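Local structure of PA3566 protein (Pseudomonas aeruginosa, 1X7V) at residues Asn72-His75 with Phe76-Ser80. The protein is of unknown function but belongs to the antibiotic biosynthesis monooxygenase family, consistent with an oxidoreductase role. Residues are numbered along the deposited sequence; the frame is centred on the assembly and turned at random.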
loop_
_atom_site.group_PDB
_atom_site.type_symbol
_atom_site.label_atom_id
_atom_site.label_comp_id
_atom_site.label_asym_id
_atom_site.label_seq_id
_atom_site.Cartn_x
_atom_site.Cartn_y
_atom_site.Cartn_z
ATOM N N ASN A 72 5.799 3.256 -10.917
ATOM C CA ASN A 72 5.650 3.348 -12.340
ATOM C C ASN A 72 4.993 2.130 -12.933
ATOM O O ASN A 72 4.808 2.075 -14.122
ATOM C CB ASN A 72 6.997 3.638 -12.947
ATOM C CG ASN A 72 7.449 5.047 -12.612
ATOM O OD1 ASN A 72 7.340 5.933 -13.444
ATOM N ND2 ASN A 72 7.835 5.284 -11.363
ATOM N N THR A 73 4.609 1.170 -12.085
ATOM C CA THR A 73 4.024 -0.060 -12.582
ATOM C C THR A 73 2.602 0.204 -12.972
ATOM O O THR A 73 1.977 1.132 -12.468
ATOM C CB THR A 73 4.076 -1.232 -11.540
ATOM O OG1 THR A 73 3.352 -0.864 -10.361
ATOM C CG2 THR A 73 5.498 -1.551 -11.161
ATOM N N GLU A 74 2.115 -0.687 -13.831
ATOM C CA GLU A 74 0.746 -0.757 -14.316
ATOM C C GLU A 74 -0.253 -0.940 -13.180
ATOM O O GLU A 74 -1.195 -0.195 -13.083
ATOM C CB GLU A 74 0.665 -1.948 -15.251
ATOM C CG GLU A 74 -0.564 -2.041 -16.105
ATOM C CD GLU A 74 -0.391 -2.964 -17.350
ATOM O OE1 GLU A 74 -1.329 -3.037 -18.183
ATOM O OE2 GLU A 74 0.683 -3.603 -17.525
ATOM N N HIS A 75 -0.008 -1.920 -12.316
ATOM C CA HIS A 75 -0.881 -2.178 -11.165
ATOM C C HIS A 75 -0.982 -0.987 -10.228
ATOM O O HIS A 75 -2.088 -0.606 -9.805
ATOM C CB HIS A 75 -0.535 -3.504 -10.417
ATOM C CG HIS A 75 0.870 -3.592 -9.913
ATOM N ND1 HIS A 75 1.934 -3.913 -10.728
ATOM C CD2 HIS A 75 1.374 -3.466 -8.662
ATOM C CE1 HIS A 75 3.049 -3.925 -10.003
ATOM N NE2 HIS A 75 2.737 -3.644 -8.749
ATOM N N PHE A 76 0.144 -0.359 -9.932
ATOM C CA PHE A 76 0.126 0.757 -9.049
ATOM C C PHE A 76 -0.644 1.939 -9.657
ATOM O O PHE A 76 -1.429 2.626 -8.970
ATOM C CB PHE A 76 1.541 1.210 -8.733
ATOM C CG PHE A 76 1.584 2.397 -7.814
ATOM C CD1 PHE A 76 1.544 2.217 -6.446
ATOM C CD2 PHE A 76 1.608 3.693 -8.335
ATOM C CE1 PHE A 76 1.577 3.312 -5.569
ATOM C CE2 PHE A 76 1.613 4.806 -7.464
ATOM C CZ PHE A 76 1.588 4.608 -6.098
ATOM N N LEU A 77 -0.405 2.208 -10.933
ATOM C CA LEU A 77 -1.113 3.321 -11.580
ATOM C C LEU A 77 -2.597 3.030 -11.788
ATOM O O LEU A 77 -3.401 3.949 -11.715
ATOM C CB LEU A 77 -0.441 3.723 -12.870
ATOM C CG LEU A 77 0.940 4.346 -12.680
ATOM C CD1 LEU A 77 1.576 4.587 -14.032
ATOM C CD2 LEU A 77 0.940 5.643 -11.850
ATOM N N ARG A 78 -2.970 1.766 -11.992
ATOM C CA ARG A 78 -4.393 1.399 -12.031
ATOM C C ARG A 78 -5.152 1.684 -10.721
ATOM O O ARG A 78 -6.359 2.022 -10.746
ATOM C CB ARG A 78 -4.595 -0.061 -12.429
ATOM C CG ARG A 78 -4.472 -0.302 -13.925
ATOM C CD ARG A 78 -4.978 -1.691 -14.295
ATOM N NE ARG A 78 -4.186 -2.725 -13.616
ATOM C CZ ARG A 78 -3.304 -3.538 -14.204
ATOM N NH1 ARG A 78 -3.094 -3.518 -15.528
ATOM N NH2 ARG A 78 -2.639 -4.407 -13.462
ATOM N N PHE A 79 -4.454 1.571 -9.597
ATOM C CA PHE A 79 -5.053 1.898 -8.321
ATOM C C PHE A 79 -5.352 3.416 -8.268
ATOM O O PHE A 79 -6.454 3.852 -7.845
ATOM C CB PHE A 79 -4.172 1.471 -7.161
ATOM C CG PHE A 79 -4.701 1.924 -5.869
ATOM C CD1 PHE A 79 -5.711 1.211 -5.254
ATOM C CD2 PHE A 79 -4.297 3.139 -5.323
ATOM C CE1 PHE A 79 -6.271 1.647 -4.067
ATOM C CE2 PHE A 79 -4.857 3.592 -4.145
ATOM C CZ PHE A 79 -5.851 2.828 -3.504
ATOM N N SER A 80 -4.395 4.193 -8.778
ATOM C CA SER A 80 -4.512 5.644 -8.865
ATOM C C SER A 80 -5.649 6.095 -9.765
ATOM O O SER A 80 -6.212 7.173 -9.536
ATOM C CB SER A 80 -3.203 6.252 -9.403
ATOM O OG SER A 80 -2.077 5.648 -8.792
#
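Over one face of the Arg78 guanidinium, displaced toward its rim, lie the Glu74 carbonyl oxygen and His75 N, the latter 3.8 Å from Arg78 NH2. The carboxylate of Glu74 reaches the same guanidinium at NH1: OE1 lies 3.2 Å from Arg78 NH1, a salt bridge spanning one helical turn, although the two planes are turned 43° apart. A bend at chi3 of Arg78 folds the guanidinium back over this first turn. On one face of the His75 imidazole, again off-centre, sits Thr73 OG1; chi1 of 57° places that ring between the backbone N and carbonyl carbon of His75, on the side of the N-cap.

Thr73 is the N-cap of helix 74-80. Its OG1 accepts from Phe76 N at 3.3 Å, with an N-H...O angle of 153°, and is also hydrogen-bonded to the His70 carbonyl. The i to i+4 pattern starts with Leu77 N to Thr73 O (3.0 Å) and continues with Arg78 N to Glu74 O (2.9 Å); farther along, Ser80 OG donates to Phe76 O at 3.1 Å.

The Phe76 ring meets His70, near the end of helix 64-71, edge-to-face. His75 NE2 bonds Glu37 OE2 while its side chain touches Pro33 and Ser34, and Phe79 packs on Leu27 and Leu30, so this short helix lies against helix 20-36 in the alpha-beta plait, preceding strand 87-96 at the sheet edge.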